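Local coordinates for jasmonate-induced oxygenase 2 (Arabidopsis thaliana, PDB 6LSV), which hydroxylates the plant stress hormone jasmonate to 12-hydroxyjasmonate, with iron(II) as cofactor and 2-oxoglutarate and molecular oxygen as co-substrates, and so takes part in jasmonate-mediated defence signalling, at residues A[201-206]-A[299-304]. Sequence-based numbering, arbitrary orientation.
With JAA ({(1R,2R)-3-oxo-2-[(2Z)-pent-2-en-1-yl]cyclopentyl}acetic acid), chain D.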
loop_
_atom_site.group_PDB
_atom_site.type_symbol
_atom_site.label_atom_id
_atom_site.label_comp_id
_atom_site.label_asym_id
_atom_site.label_seq_id
_atom_site.Cartn_x
_atom_site.Cartn_y
_atom_site.Cartn_z
ATOM N N GLU A 201 9.547 -19.183 1.601
ATOM C CA GLU A 201 10.258 -18.277 0.713
ATOM C C GLU A 201 9.483 -17.943 -0.556
ATOM O O GLU A 201 9.777 -16.918 -1.186
ATOM C CB GLU A 201 11.626 -18.866 0.338
ATOM C CG GLU A 201 11.582 -20.032 -0.627
ATOM C CD GLU A 201 12.770 -20.027 -1.570
ATOM O OE1 GLU A 201 13.904 -20.246 -1.089
ATOM O OE2 GLU A 201 12.571 -19.805 -2.786
ATOM N N ASN A 202 8.507 -18.766 -0.951
ATOM C CA ASN A 202 7.696 -18.464 -2.132
ATOM C C ASN A 202 6.464 -17.643 -1.749
ATOM O O ASN A 202 5.314 -18.054 -1.900
ATOM C CB ASN A 202 7.307 -19.739 -2.864
ATOM C CG ASN A 202 6.979 -19.482 -4.327
ATOM O OD1 ASN A 202 7.455 -18.508 -4.917
ATOM N ND2 ASN A 202 6.160 -20.348 -4.916
ATOM N N ILE A 203 6.742 -16.442 -1.249
ATOM C CA ILE A 203 5.711 -15.463 -0.937
ATOM C C ILE A 203 5.438 -14.636 -2.185
ATOM O O ILE A 203 5.993 -14.906 -3.257
ATOM C CB ILE A 203 6.140 -14.573 0.242
ATOM C CG1 ILE A 203 7.570 -14.069 0.038
ATOM C CG2 ILE A 203 6.075 -15.353 1.537
ATOM C CD1 ILE A 203 7.674 -12.773 -0.738
ATOM N N GLY A 204 4.600 -13.617 -2.050
ATOM C CA GLY A 204 4.323 -12.682 -3.127
ATOM C C GLY A 204 4.848 -11.305 -2.763
ATOM O O GLY A 204 4.806 -10.903 -1.596
ATOM N N ALA A 205 5.349 -10.592 -3.766
ATOM C CA ALA A 205 5.848 -9.236 -3.578
ATOM C C ALA A 205 5.495 -8.434 -4.813
ATOM O O ALA A 205 5.885 -8.807 -5.923
ATOM C CB ALA A 205 7.362 -9.224 -3.344
ATOM N N CYS A 206 4.752 -7.352 -4.630
ATOM C CA CYS A 206 4.429 -6.460 -5.728
ATOM C C CYS A 206 4.675 -5.021 -5.296
ATOM O O CYS A 206 4.910 -4.720 -4.121
ATOM C CB CYS A 206 2.989 -6.667 -6.227
ATOM S SG CYS A 206 1.762 -6.969 -4.948
ATOM N N PHE A 299 5.247 -0.907 -1.346
ATOM C CA PHE A 299 5.714 -2.275 -1.518
ATOM C C PHE A 299 4.808 -3.204 -0.721
ATOM O O PHE A 299 4.597 -2.994 0.478
ATOM C CB PHE A 299 7.169 -2.397 -1.060
ATOM C CG PHE A 299 7.703 -3.802 -1.062
ATOM C CD1 PHE A 299 7.643 -4.583 0.082
ATOM C CD2 PHE A 299 8.291 -4.331 -2.200
ATOM C CE1 PHE A 299 8.140 -5.872 0.087
ATOM C CE2 PHE A 299 8.790 -5.619 -2.202
ATOM C CZ PHE A 299 8.712 -6.390 -1.057
ATOM N N PHE A 300 4.264 -4.218 -1.390
ATOM C CA PHE A 300 3.329 -5.154 -0.778
ATOM C C PHE A 300 4.020 -6.497 -0.577
ATOM O O PHE A 300 4.524 -7.092 -1.535
ATOM C CB PHE A 300 2.076 -5.322 -1.638
ATOM C CG PHE A 300 1.369 -4.032 -1.949
ATOM C CD1 PHE A 300 0.830 -3.250 -0.938
ATOM C CD2 PHE A 300 1.239 -3.607 -3.259
ATOM C CE1 PHE A 300 0.173 -2.062 -1.233
ATOM C CE2 PHE A 300 0.585 -2.429 -3.558
ATOM C CZ PHE A 300 0.051 -1.655 -2.543
ATOM N N TYR A 301 4.041 -6.965 0.669
ATOM C CA TYR A 301 4.590 -8.269 1.029
ATOM C C TYR A 301 3.416 -9.186 1.355
ATOM O O TYR A 301 2.738 -9.001 2.372
ATOM C CB TYR A 301 5.549 -8.140 2.210
ATOM C CG TYR A 301 6.407 -9.356 2.460
ATOM C CD1 TYR A 301 7.509 -9.632 1.659
ATOM C CD2 TYR A 301 6.125 -10.220 3.508
ATOM C CE1 TYR A 301 8.307 -10.736 1.898
ATOM C CE2 TYR A 301 6.911 -11.329 3.750
ATOM C CZ TYR A 301 7.999 -11.583 2.941
ATOM O OH TYR A 301 8.782 -12.688 3.182
ATOM N N ASN A 302 3.177 -10.172 0.497
ATOM C CA ASN A 302 1.920 -10.893 0.569
ATOM C C ASN A 302 2.142 -12.385 0.771
ATOM O O ASN A 302 3.186 -12.922 0.390
ATOM C CB ASN A 302 1.106 -10.671 -0.711
ATOM C CG ASN A 302 0.763 -9.213 -0.934
ATOM O OD1 ASN A 302 0.506 -8.472 0.015
ATOM N ND2 ASN A 302 0.763 -8.790 -2.192
ATOM N N PRO A 303 1.182 -13.080 1.374
ATOM C CA PRO A 303 1.259 -14.542 1.419
ATOM C C PRO A 303 1.067 -15.129 0.033
ATOM O O PRO A 303 0.415 -14.535 -0.829
ATOM C CB PRO A 303 0.110 -14.934 2.355
ATOM C CG PRO A 303 -0.843 -13.793 2.290
ATOM C CD PRO A 303 -0.015 -12.561 2.062
ATOM N N LYS A 304 1.664 -16.302 -0.178
ATOM C CA LYS A 304 1.413 -17.073 -1.391
ATOM C C LYS A 304 -0.086 -17.137 -1.678
ATOM O O LYS A 304 -0.880 -17.518 -0.814
ATOM C CB LYS A 304 2.001 -18.476 -1.224
ATOM C CG LYS A 304 2.109 -19.289 -2.494
ATOM C CD LYS A 304 2.915 -20.560 -2.260
ATOM C CE LYS A 304 2.932 -21.446 -3.493
ATOM N NZ LYS A 304 1.560 -21.818 -3.930
HETATM O O01 JAA D . -3.270 -1.337 -7.351
HETATM O O02 JAA D . -2.618 -7.156 -4.860
HETATM O O03 JAA D . -4.481 -7.495 -5.927
HETATM C C04 JAA D . -3.436 -4.417 -5.970
HETATM C C05 JAA D . -3.923 -2.868 -5.869
HETATM C C06 JAA D . -3.781 -4.816 -7.429
HETATM C C07 JAA D . -3.994 -3.634 -8.112
HETATM C C08 JAA D . -3.665 -2.417 -7.062
HETATM C C09 JAA D . -3.099 -2.065 -4.770
HETATM C C10 JAA D . -4.125 -5.263 -5.049
HETATM C C11 JAA D . -3.769 -2.207 -3.401
HETATM C C12 JAA D . -3.718 -6.719 -5.292
HETATM C C13 JAA D . -4.008 -1.161 -2.632
HETATM C C14 JAA D . -3.631 0.251 -3.074
HETATM C C15 JAA D . -4.849 1.167 -2.948
#
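Cys-206 and Phe-300 form an antiparallel pair in the major sheet of the double-stranded beta-helix (jelly-roll) core found in 2-oxoglutarate oxygenases, where strand 204-212 starts beside the end of strand 294-302. Two backbone hydrogen bonds join them, Phe-300 N to Cys-206 O at 2.9 Å and Cys-206 N to Phe-300 O. A second such pair, Gly-204 with Asn-302, is likewise joined by two hydrogen bonds, Asn-302 N meeting Gly-204 O at 2.8 Å and Gly-204 N returning to Asn-302 O. Ala-205 and Tyr-301 sit between as the non-hydrogen-bonded pair, and there Ala-205 CA makes a CA-H...O contact to Phe-300 O.

The two faces of the sheet meet different neighbours. On the pocket face, chi1 of -55° sets Phe-300 CG anti to its carbonyl carbon. The ring's far end, CE2 and CZ, approaches jasmonic acid, with CZ 3.9 Å from JAA C09. Cys-206 SG stands at the edge of this ring, 5.0 Å from its centroid, and also lies 3.5 Å from Asn-302 ND2. The amide's OD1 accepts a hydrogen bond from Gly-232 N. Phe-300 also touches Asp-229, an iron ligand, so this end of the strand pair borders both substrate and metal centre.

The other face packs against helix 161-186: Phe-299 and Tyr-301 both touch it, and Phe-299 CZ meets Ala-205 CB at 3.9 Å. Where the strands give way to loop, the extended methylenes of Lys-304 run past Asn-202 O, while its NZ pairs with Asp-306. Just before its strand, the side chain of Ile-203 crosses that of Tyr-301 at about a right angle, laying CD1 3.4 Å from CE1 of the phenol ring, whose OH is hydrogen-bonded to Gln-195 NE2.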